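Local coordinates for nitrogenase molybdenum-iron protein alpha chain (Clostridium pasteurianum, PDB 5VPW), which forms, with the beta chain, the molybdenum-iron component of nitrogenase, which reduces dinitrogen to ammonia at an iron-sulfur-molybdenum cofactor, at residues A339-G344 with V360-A365; H24-T29 with T438-D443; S346-Y351 with G428-E433. All coordinates share one frame; numbering follows the deposited sequence.

Overall arrangement
From the N terminus, the chain passes through residues 24-29, which pair much later with 438-443, so contact 2 closes a loop of 408 residues that contains both other contacts. Contact 1 closes a short loop of 15 residues, from strand 338-343 through helix 348-357 to strand 361-367. Contact 3 starts inside that loop, at 346-351, and ends beyond it at 428-433; contacts 1 and 3 therefore cross. Contacts 1 and 2 belong to one mixed sheet, joined where strands 361-367 and 439-442 lie side by side, whereas contact 3 ties the start of helix 348-357 to the segment leading toward strand 439-442, beside the cofactor.

Contact 1. Residues A339-G344 with V360-A365; sequences ACLYVG and VDSLVA. With ICS (iron-sulfur-molybdenum cluster with interstitial carbon), chain F.
Strands 339-343 and 361-365 run parallel with a marked twist, their short axes 40° apart and 4.8 Å at closest approach, and three backbone hydrogen bonds link them. Ala-339 takes part in two: its N donates to Asp-361 O (2.9 Å), and its O receives Leu-363 N (2.8 Å), which arrives almost in line with the carbonyl. Farther along, Leu-341 N reaches Val-364 O at 3.0 Å. Val-364 N, by contrast, is buried without a polar partner. The side chains divide between the two faces of the sheet. On one, Cys-340 and Val-364 meet through SG and the branch point CB, 3.8 Å apart; SG lies opposite the carbonyl carbon (chi1 -59°), with Val-364 N nearly as close and CG2 a little farther. The other face carries Ala-339, Leu-341, Ser-362 and Ala-365. There Leu-341 has an almost eclipsed first torsion (chi1 -4°), and its CD1 branch leans back to the neighbouring strand, 4.0 Å from Ala-365 CB and 3.5 Å from Val-364 O. At the start of the pair, the methyl of Ala-339 touches Val-360 CG1. Beyond the paired part, strand 339-343 leads to Gly-344, whose N comes within 3.3 Å of S3A of the iron-sulfur-molybdenum cluster. The two strands and helix 348-357 form a beta-alpha-beta crossover; Tyr-351 and Met-352 of that helix pack on Leu-341, and Met-352 and Leu-355 on Ser-362. Helix 446-456 packs against the Cys-340 and Val-364 face through Val-452, with Leu-456 also touching Val-364, while strand 460-462 continues the sheet beyond 338-343 and strand 439-442 flanks 361-367.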
loop_
_atom_site.group_PDB
_atom_site.type_symbol
_atom_site.label_atom_id
_atom_site.label_comp_id
_atom_site.label_asym_id
_atom_site.label_seq_id
_atom_site.Cartn_x
_atom_site.Cartn_y
_atom_site.Cartn_z
ATOM N N ALA A 339 -24.496 -21.770 -18.848
ATOM C CA ALA A 339 -24.735 -20.804 -17.774
ATOM C C ALA A 339 -26.113 -20.952 -17.167
ATOM O O ALA A 339 -27.050 -21.474 -17.804
ATOM C CB ALA A 339 -24.633 -19.390 -18.352
ATOM N N CYS A 340 -26.215 -20.432 -15.942
ATOM C CA CYS A 340 -27.462 -20.099 -15.315
ATOM C C CYS A 340 -27.334 -18.648 -14.861
ATOM O O CYS A 340 -26.213 -18.138 -14.701
ATOM C CB CYS A 340 -27.713 -20.969 -14.092
ATOM S SG CYS A 340 -27.759 -22.724 -14.492
ATOM N N LEU A 341 -28.474 -18.006 -14.666
ATOM C CA LEU A 341 -28.505 -16.638 -14.206
ATOM C C LEU A 341 -29.571 -16.444 -13.149
ATOM O O LEU A 341 -30.587 -17.122 -13.158
ATOM C CB LEU A 341 -28.813 -15.606 -15.277
ATOM C CG LEU A 341 -29.006 -15.791 -16.743
ATOM C CD1 LEU A 341 -30.034 -16.872 -16.986
ATOM C CD2 LEU A 341 -29.459 -14.437 -17.293
ATOM N N TYR A 342 -29.329 -15.464 -12.286
ATOM C CA TYR A 342 -30.223 -15.124 -11.167
ATOM C C TYR A 342 -30.294 -13.595 -11.119
ATOM O O TYR A 342 -29.307 -12.934 -10.826
ATOM C CB TYR A 342 -29.619 -15.694 -9.899
ATOM C CG TYR A 342 -30.410 -15.575 -8.580
ATOM C CD1 TYR A 342 -31.729 -15.162 -8.534
ATOM C CD2 TYR A 342 -29.799 -15.940 -7.376
ATOM C CE1 TYR A 342 -32.421 -15.100 -7.312
ATOM C CE2 TYR A 342 -30.468 -15.887 -6.153
ATOM C CZ TYR A 342 -31.778 -15.478 -6.129
ATOM O OH TYR A 342 -32.434 -15.465 -4.920
ATOM N N VAL A 343 -31.458 -13.050 -11.431
ATOM C CA VAL A 343 -31.674 -11.602 -11.447
ATOM C C VAL A 343 -32.697 -11.186 -10.409
ATOM O O VAL A 343 -33.297 -12.041 -9.738
ATOM C CB VAL A 343 -32.211 -11.153 -12.823
ATOM C CG1 VAL A 343 -31.180 -11.473 -13.925
ATOM C CG2 VAL A 343 -33.562 -11.810 -13.151
ATOM N N GLY A 344 -32.933 -9.885 -10.282
ATOM C CA GLY A 344 -34.023 -9.399 -9.422
ATOM C C GLY A 344 -35.406 -9.570 -10.037
ATOM O O GLY A 344 -36.145 -10.453 -9.644
ATOM N N VAL A 360 -23.061 -19.499 -25.832
ATOM C CA VAL A 360 -23.246 -20.001 -24.482
ATOM C C VAL A 360 -24.745 -20.276 -24.276
ATOM O O VAL A 360 -25.564 -19.411 -24.484
ATOM C CB VAL A 360 -22.747 -18.971 -23.421
ATOM C CG1 VAL A 360 -23.074 -19.446 -22.028
ATOM C CG2 VAL A 360 -21.241 -18.737 -23.534
ATOM N N ASP A 361 -25.088 -21.477 -23.842
ATOM C CA ASP A 361 -26.482 -21.821 -23.618
ATOM C C ASP A 361 -26.855 -21.547 -22.167
ATOM O O ASP A 361 -26.103 -21.894 -21.290
ATOM C CB ASP A 361 -26.675 -23.301 -23.886
ATOM C CG ASP A 361 -26.475 -23.648 -25.355
ATOM O OD1 ASP A 361 -26.893 -22.848 -26.215
ATOM O OD2 ASP A 361 -25.889 -24.708 -25.652
ATOM N N SER A 362 -28.037 -20.990 -21.937
ATOM C CA SER A 362 -28.537 -20.705 -20.578
ATOM C C SER A 362 -29.611 -21.706 -20.203
ATOM O O SER A 362 -30.613 -21.838 -20.922
ATOM C CB SER A 362 -29.113 -19.299 -20.533
ATOM O OG SER A 362 -28.095 -18.350 -20.736
ATOM N N LEU A 363 -29.406 -22.415 -19.100
ATOM C CA LEU A 363 -30.276 -23.521 -18.714
ATOM C C LEU A 363 -31.357 -23.147 -17.682
ATOM O O LEU A 363 -32.495 -23.630 -17.759
ATOM C CB LEU A 363 -29.416 -24.665 -18.179
ATOM C CG LEU A 363 -28.231 -25.085 -19.074
ATOM C CD1 LEU A 363 -27.391 -26.116 -18.326
ATOM C CD2 LEU A 363 -28.718 -25.590 -20.436
ATOM N N VAL A 364 -31.005 -22.313 -16.702
ATOM C CA VAL A 364 -31.942 -21.986 -15.620
ATOM C C VAL A 364 -31.881 -20.483 -15.392
ATOM O O VAL A 364 -30.773 -19.903 -15.312
ATOM C CB VAL A 364 -31.582 -22.667 -14.276
ATOM C CG1 VAL A 364 -32.544 -22.205 -13.183
ATOM C CG2 VAL A 364 -31.611 -24.186 -14.381
ATOM N N ALA A 365 -33.049 -19.860 -15.341
ATOM C CA ALA A 365 -33.158 -18.446 -14.971
ATOM C C ALA A 365 -33.896 -18.321 -13.629
ATOM O O ALA A 365 -35.063 -18.693 -13.512
ATOM C CB ALA A 365 -33.852 -17.650 -16.067
HETATM FE FE1 ICS F . -35.619 -3.264 -12.595
HETATM MO MO1 ICS F . -30.425 -5.004 -8.230
HETATM FE FE2 ICS F . -34.930 -3.680 -10.023
HETATM FE FE3 ICS F . -33.183 -2.559 -11.707
HETATM FE FE4 ICS F . -33.850 -5.146 -11.918
HETATM FE FE5 ICS F . -31.932 -5.796 -10.259
HETATM FE FE6 ICS F . -32.994 -4.268 -8.440
HETATM FE FE7 ICS F . -31.265 -3.252 -10.085
HETATM C CX ICS F . -33.044 -4.156 -10.460
HETATM S S1A ICS F . -36.061 -5.141 -11.379
HETATM S S1B ICS F . -32.362 -6.353 -8.099
HETATM S S2A ICS F . -35.160 -1.681 -11.023
HETATM S S2B ICS F . -35.013 -3.714 -7.798
HETATM S S3A ICS F . -32.743 -7.049 -11.914
HETATM S S3B ICS F . -31.349 -2.837 -7.855
HETATM S S4A ICS F . -33.584 -3.630 -13.616
HETATM S S4B ICS F . -29.857 -4.954 -10.544
HETATM S S5A ICS F . -31.154 -1.489 -11.371
#

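Contact 2. Residues H24-T29 with T438-D443; sequences HIVIKT and TILIDD
Residues 24-29 and 438-443 pair antiparallel, the axes of strands 25-27 and 439-442 lying 162° apart, with four backbone hydrogen bonds between them. Val-26 and Leu-440 form the hydrogen-bonded pair, exchanging both N-H groups, with Val-26 O receiving Leu-440 N at 2.9 Å. On either side of it, Lys-28 N donates to Thr-438 O and Asp-442 N to His-24 O. Ile-25 with Ile-441 and Ile-27 with Ile-439 are the non-hydrogen-bonded pairs. The isoleucines of each couple run alongside each other from the same face, CG1 of Ile-27 against CG1 of Ile-439 at 3.9 Å and CG1 of Ile-25 against CG2 of Ile-441 at 4.1 Å. Strand 25-27 is the outermost strand at this end of a mixed five-stranded sheet; it is antiparallel to its neighbour, whereas the other four strands run parallel to one another. Helix 5-10 lies over the isoleucine face, Ile-9 touching Ile-25 and Ile-441 and Leu-5 touching Ile-439. On the opposite face Val-26 CG2 meets Leu-440 CB at 4.1 Å. At the His-24 end a His-carboxylate hydrogen bond forms: His-24 ND1 donates to Asp-442 OD2 over 2.8 Å, using the anti lone pair of that oxygen. CG of Asp-442, opposite its own backbone N (chi1 175°), carries the carboxylate to the ring edge, where the two planes lie only 13° apart. Tyr-375 OH bonds to OD1, giving both carboxylate oxygens a partner and helping to fix the group's rotation.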
loop_
_atom_site.group_PDB
_atom_site.type_symbol
_atom_site.label_atom_id
_atom_site.label_comp_id
_atom_site.label_asym_id
_atom_site.label_seq_id
_atom_site.Cartn_x
_atom_site.Cartn_y
_atom_site.Cartn_z
ATOM N N HIS A 24 -43.784 -22.266 -8.131
ATOM C CA HIS A 24 -42.795 -21.224 -8.484
ATOM C C HIS A 24 -41.721 -21.729 -9.443
ATOM O O HIS A 24 -40.856 -20.953 -9.887
ATOM C CB HIS A 24 -42.120 -20.713 -7.219
ATOM C CG HIS A 24 -43.067 -20.068 -6.258
ATOM N ND1 HIS A 24 -43.225 -18.699 -6.172
ATOM C CD2 HIS A 24 -43.958 -20.607 -5.391
ATOM C CE1 HIS A 24 -44.145 -18.421 -5.269
ATOM N NE2 HIS A 24 -44.602 -19.566 -4.776
ATOM N N ILE A 25 -41.761 -23.018 -9.771
ATOM C CA ILE A 25 -40.819 -23.564 -10.726
ATOM C C ILE A 25 -41.552 -24.058 -11.959
ATOM O O ILE A 25 -42.440 -24.892 -11.846
ATOM C CB ILE A 25 -40.006 -24.701 -10.098
ATOM C CG1 ILE A 25 -39.293 -24.191 -8.857
ATOM C CG2 ILE A 25 -39.044 -25.295 -11.119
ATOM C CD1 ILE A 25 -38.669 -25.261 -8.031
ATOM N N VAL A 26 -41.187 -23.544 -13.138
ATOM C CA VAL A 26 -41.821 -23.980 -14.380
ATOM C C VAL A 26 -40.786 -24.273 -15.439
ATOM O O VAL A 26 -39.619 -23.879 -15.315
ATOM C CB VAL A 26 -42.838 -22.951 -14.941
ATOM C CG1 VAL A 26 -43.994 -22.769 -13.974
ATOM C CG2 VAL A 26 -42.172 -21.622 -15.294
ATOM N N ILE A 27 -41.237 -24.934 -16.493
ATOM C CA ILE A 27 -40.407 -25.236 -17.644
ATOM C C ILE A 27 -41.169 -24.797 -18.850
ATOM O O ILE A 27 -42.333 -25.142 -19.017
ATOM C CB ILE A 27 -40.115 -26.740 -17.760
ATOM C CG1 ILE A 27 -39.482 -27.219 -16.445
ATOM C CG2 ILE A 27 -39.239 -27.010 -18.978
ATOM C CD1 ILE A 27 -38.823 -28.583 -16.487
ATOM N N LYS A 28 -40.529 -24.009 -19.690
ATOM C CA LYS A 28 -41.137 -23.599 -20.923
ATOM C C LYS A 28 -41.005 -24.753 -21.904
ATOM O O LYS A 28 -39.917 -25.284 -22.079
ATOM C CB LYS A 28 -40.445 -22.367 -21.467
ATOM C CG LYS A 28 -40.788 -22.161 -22.918
ATOM C CD LYS A 28 -40.262 -20.855 -23.461
ATOM C CE LYS A 28 -40.897 -20.555 -24.797
ATOM N NZ LYS A 28 -40.895 -19.104 -25.074
ATOM N N THR A 29 -42.106 -25.164 -22.536
ATOM C CA THR A 29 -42.069 -26.270 -23.515
ATOM C C THR A 29 -42.809 -25.903 -24.800
ATOM O O THR A 29 -43.483 -24.870 -24.876
ATOM C CB THR A 29 -42.694 -27.579 -22.963
ATOM O OG1 THR A 29 -44.121 -27.452 -22.877
ATOM C CG2 THR A 29 -42.139 -27.933 -21.588
ATOM N N THR A 438 -36.219 -24.052 -21.188
ATOM C CA THR A 438 -35.722 -23.162 -20.146
ATOM C C THR A 438 -36.518 -23.399 -18.864
ATOM O O THR A 438 -37.757 -23.437 -18.867
ATOM C CB THR A 438 -35.809 -21.654 -20.480
ATOM O OG1 THR A 438 -35.123 -21.356 -21.709
ATOM C CG2 THR A 438 -35.158 -20.837 -19.342
ATOM N N ILE A 439 -35.795 -23.571 -17.778
ATOM C CA ILE A 439 -36.394 -23.720 -16.461
ATOM C C ILE A 439 -36.327 -22.379 -15.724
ATOM O O ILE A 439 -35.250 -21.777 -15.625
ATOM C CB ILE A 439 -35.624 -24.783 -15.664
ATOM C CG1 ILE A 439 -35.705 -26.148 -16.368
ATOM C CG2 ILE A 439 -36.143 -24.920 -14.233
ATOM C CD1 ILE A 439 -34.616 -27.115 -15.950
ATOM N N LEU A 440 -37.450 -21.923 -15.186
ATOM C CA LEU A 440 -37.518 -20.650 -14.459
ATOM C C LEU A 440 -37.883 -20.907 -12.990
ATOM O O LEU A 440 -38.772 -21.732 -12.689
ATOM C CB LEU A 440 -38.561 -19.722 -15.103
ATOM C CG LEU A 440 -38.282 -19.266 -16.538
ATOM C CD1 LEU A 440 -38.939 -20.179 -17.570
ATOM C CD2 LEU A 440 -38.752 -17.837 -16.746
ATOM N N ILE A 441 -37.181 -20.240 -12.075
ATOM C CA ILE A 441 -37.435 -20.385 -10.650
ATOM C C ILE A 441 -37.727 -19.008 -10.088
ATOM O O ILE A 441 -36.871 -18.115 -10.106
ATOM C CB ILE A 441 -36.241 -21.009 -9.895
ATOM C CG1 ILE A 441 -35.866 -22.372 -10.520
ATOM C CG2 ILE A 441 -36.557 -21.171 -8.409
ATOM C CD1 ILE A 441 -34.634 -23.008 -9.904
ATOM N N ASP A 442 -38.954 -18.819 -9.633
ATOM C CA ASP A 442 -39.358 -17.606 -8.911
ATOM C C ASP A 442 -39.013 -17.707 -7.420
ATOM O O ASP A 442 -39.185 -18.775 -6.789
ATOM C CB ASP A 442 -40.856 -17.332 -9.108
ATOM C CG ASP A 442 -41.343 -16.159 -8.297
ATOM O OD1 ASP A 442 -41.069 -15.012 -8.690
ATOM O OD2 ASP A 442 -42.020 -16.379 -7.273
ATOM N N ASP A 443 -38.527 -16.583 -6.883
ATOM C CA ASP A 443 -37.982 -16.455 -5.522
ATOM C C ASP A 443 -37.021 -17.582 -5.222
ATOM O O ASP A 443 -37.193 -18.374 -4.270
ATOM C CB ASP A 443 -39.106 -16.390 -4.482
ATOM C CG ASP A 443 -38.650 -15.828 -3.134
ATOM O OD1 ASP A 443 -37.463 -15.451 -2.995
ATOM O OD2 ASP A 443 -39.498 -15.789 -2.197
#

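Contact 3. Residues S346-Y351 with G428-E433. With ICS (iron-sulfur-molybdenum cluster with interstitial carbon), chain F.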
loop_
_atom_site.group_PDB
_atom_site.type_symbol
_atom_site.label_atom_id
_atom_site.label_comp_id
_atom_site.label_asym_id
_atom_site.label_seq_id
_atom_site.Cartn_x
_atom_site.Cartn_y
_atom_site.Cartn_z
ATOM N N SER A 346 -35.959 -8.353 -13.763
ATOM C CA SER A 346 -35.883 -7.945 -15.150
ATOM C C SER A 346 -34.584 -8.477 -15.765
ATOM O O SER A 346 -33.698 -8.947 -15.047
ATOM C CB SER A 346 -35.909 -6.402 -15.190
ATOM O OG SER A 346 -35.809 -5.836 -16.485
ATOM N N ARG A 347 -34.477 -8.338 -17.081
ATOM C CA ARG A 347 -33.242 -8.506 -17.848
ATOM C C ARG A 347 -32.850 -9.954 -18.184
ATOM O O ARG A 347 -31.854 -10.166 -18.830
ATOM C CB ARG A 347 -32.062 -7.792 -17.127
ATOM C CG ARG A 347 -32.295 -6.292 -16.869
ATOM C CD ARG A 347 -31.158 -5.652 -16.061
ATOM N NE ARG A 347 -30.942 -6.370 -14.809
ATOM C CZ ARG A 347 -29.760 -6.585 -14.247
ATOM N NH1 ARG A 347 -29.683 -7.265 -13.114
ATOM N NH2 ARG A 347 -28.650 -6.133 -14.813
ATOM N N SER A 348 -33.596 -10.960 -17.743
ATOM C CA SER A 348 -33.070 -12.292 -17.849
ATOM C C SER A 348 -32.982 -12.704 -19.306
ATOM O O SER A 348 -31.993 -13.294 -19.701
ATOM C CB SER A 348 -33.892 -13.319 -17.041
ATOM O OG SER A 348 -35.224 -13.432 -17.555
ATOM N N HIS A 349 -34.000 -12.420 -20.119
ATOM C CA HIS A 349 -33.906 -12.876 -21.500
ATOM C C HIS A 349 -32.810 -12.152 -22.310
ATOM O O HIS A 349 -32.125 -12.786 -23.147
ATOM C CB HIS A 349 -35.201 -12.780 -22.297
ATOM C CG HIS A 349 -35.010 -13.258 -23.706
ATOM N ND1 HIS A 349 -34.991 -12.407 -24.793
ATOM C CD2 HIS A 349 -34.684 -14.488 -24.186
ATOM C CE1 HIS A 349 -34.735 -13.104 -25.892
ATOM N NE2 HIS A 349 -34.548 -14.368 -25.549
ATOM N N THR A 350 -32.660 -10.842 -22.121
ATOM C CA THR A 350 -31.585 -10.124 -22.836
ATOM C C THR A 350 -30.185 -10.668 -22.499
ATOM O O THR A 350 -29.346 -10.839 -23.393
ATOM C CB THR A 350 -31.604 -8.597 -22.598
ATOM O OG1 THR A 350 -31.754 -8.301 -21.204
ATOM C CG2 THR A 350 -32.768 -7.978 -23.365
ATOM N N TYR A 351 -29.923 -10.962 -21.226
ATOM C CA TYR A 351 -28.640 -11.564 -20.900
ATOM C C TYR A 351 -28.513 -12.956 -21.521
ATOM O O TYR A 351 -27.482 -13.283 -22.091
ATOM C CB TYR A 351 -28.354 -11.561 -19.385
ATOM C CG TYR A 351 -27.785 -10.254 -18.909
ATOM C CD1 TYR A 351 -26.441 -9.969 -19.055
ATOM C CD2 TYR A 351 -28.606 -9.273 -18.326
ATOM C CE1 TYR A 351 -25.915 -8.752 -18.634
ATOM C CE2 TYR A 351 -28.085 -8.051 -17.916
ATOM C CZ TYR A 351 -26.737 -7.800 -18.067
ATOM O OH TYR A 351 -26.219 -6.590 -17.666
ATOM N N GLY A 428 -45.178 -8.589 -23.723
ATOM C CA GLY A 428 -45.529 -10.008 -23.743
ATOM C C GLY A 428 -44.916 -10.892 -22.681
ATOM O O GLY A 428 -45.302 -12.037 -22.540
ATOM N N GLY A 429 -43.955 -10.377 -21.922
ATOM C CA GLY A 429 -43.367 -11.123 -20.821
ATOM C C GLY A 429 -42.047 -11.764 -21.195
ATOM O O GLY A 429 -41.757 -11.909 -22.373
ATOM N N MET A 430 -41.268 -12.162 -20.181
ATOM C CA MET A 430 -39.878 -12.670 -20.349
ATOM C C MET A 430 -39.829 -14.038 -21.044
ATOM O O MET A 430 -38.860 -14.347 -21.760
ATOM C CB MET A 430 -39.097 -12.773 -18.986
ATOM C CG MET A 430 -39.077 -11.530 -18.047
ATOM S SD MET A 430 -37.565 -11.075 -17.076
ATOM C CE MET A 430 -36.671 -10.359 -18.445
ATOM N N MET A 431 -40.846 -14.869 -20.810
ATOM C CA MET A 431 -40.815 -16.266 -21.265
ATOM C C MET A 431 -41.104 -16.403 -22.750
ATOM O O MET A 431 -40.581 -17.297 -23.388
ATOM C CB MET A 431 -41.813 -17.121 -20.498
ATOM C CG MET A 431 -41.249 -17.715 -19.228
ATOM S SD MET A 431 -42.417 -18.852 -18.476
ATOM C CE MET A 431 -43.872 -17.824 -18.354
ATOM N N LYS A 432 -41.950 -15.522 -23.270
ATOM C CA LYS A 432 -42.219 -15.430 -24.698
ATOM C C LYS A 432 -40.956 -15.675 -25.543
ATOM O O LYS A 432 -40.992 -16.403 -26.537
ATOM C CB LYS A 432 -42.823 -14.048 -25.001
ATOM C CG LYS A 432 -42.615 -13.509 -26.410
ATOM C CD LYS A 432 -43.347 -14.331 -27.464
ATOM C CE LYS A 432 -43.455 -13.578 -28.787
ATOM N NZ LYS A 432 -44.295 -12.355 -28.645
ATOM N N GLU A 433 -39.844 -15.075 -25.132
ATOM C CA GLU A 433 -38.639 -15.021 -25.948
ATOM C C GLU A 433 -37.656 -16.156 -25.667
ATOM O O GLU A 433 -36.764 -16.439 -26.465
ATOM C CB GLU A 433 -37.941 -13.683 -25.687
ATOM C CG GLU A 433 -38.591 -12.493 -26.375
ATOM C CD GLU A 433 -38.335 -12.512 -27.869
ATOM O OE1 GLU A 433 -37.326 -11.915 -28.306
ATOM O OE2 GLU A 433 -39.122 -13.151 -28.602
HETATM FE FE1 ICS F . -35.619 -3.264 -12.595
HETATM MO MO1 ICS F . -30.425 -5.004 -8.230
HETATM FE FE2 ICS F . -34.930 -3.680 -10.023
HETATM FE FE3 ICS F . -33.183 -2.559 -11.707
HETATM FE FE4 ICS F . -33.850 -5.146 -11.918
HETATM FE FE5 ICS F . -31.932 -5.796 -10.259
HETATM FE FE6 ICS F . -32.994 -4.268 -8.440
HETATM FE FE7 ICS F . -31.265 -3.252 -10.085
HETATM C CX ICS F . -33.044 -4.156 -10.460
HETATM S S1A ICS F . -36.061 -5.141 -11.379
HETATM S S1B ICS F . -32.362 -6.353 -8.099
HETATM S S2A ICS F . -35.160 -1.681 -11.023
HETATM S S2B ICS F . -35.013 -3.714 -7.798
HETATM S S3A ICS F . -32.743 -7.049 -11.914
HETATM S S3B ICS F . -31.349 -2.837 -7.855
HETATM S S4A ICS F . -33.584 -3.630 -13.616
HETATM S S4B ICS F . -29.857 -4.954 -10.544
HETATM S S5A ICS F . -31.154 -1.489 -11.371
#
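Met-430 reaches from its loop into the start of helix 348-357, against Ser-348. Its CB lies 4.2 Å from Ser-348 OG. Bends at chi2 and chi3 (77° at the latter) bring SD to 3.4 Å from the same hydroxyl oxygen, which is buried and has no hydrogen-bonding partner. The methyl CE goes farthest in, lying 3.2 Å from Ser-348 N and 3.3 Å from Arg-347 N, so that it packs on backbone at the helix entrance. At the next residue of the helix, Glu-433 CB sits over the centre of the His-349 ring in a CH-pi contact, 3.3 Å from the centroid, although the glutamate is poorly ordered. Arg-347, at the N-cap position, turns its side chain to the cofactor: its guanidinium meets S3A of the cluster edge-on, NH1 3.3 Å from that sulfur, while NH2 bonds to Leu-481 O. Ser-346 CB also approaches the cluster, 3.9 Å from S4A. With the ligands Cys-262 and His-482 close by, this strand-to-helix turn forms part of the protein wall around the iron-sulfur-molybdenum cofactor in the nitrogenase alpha chain.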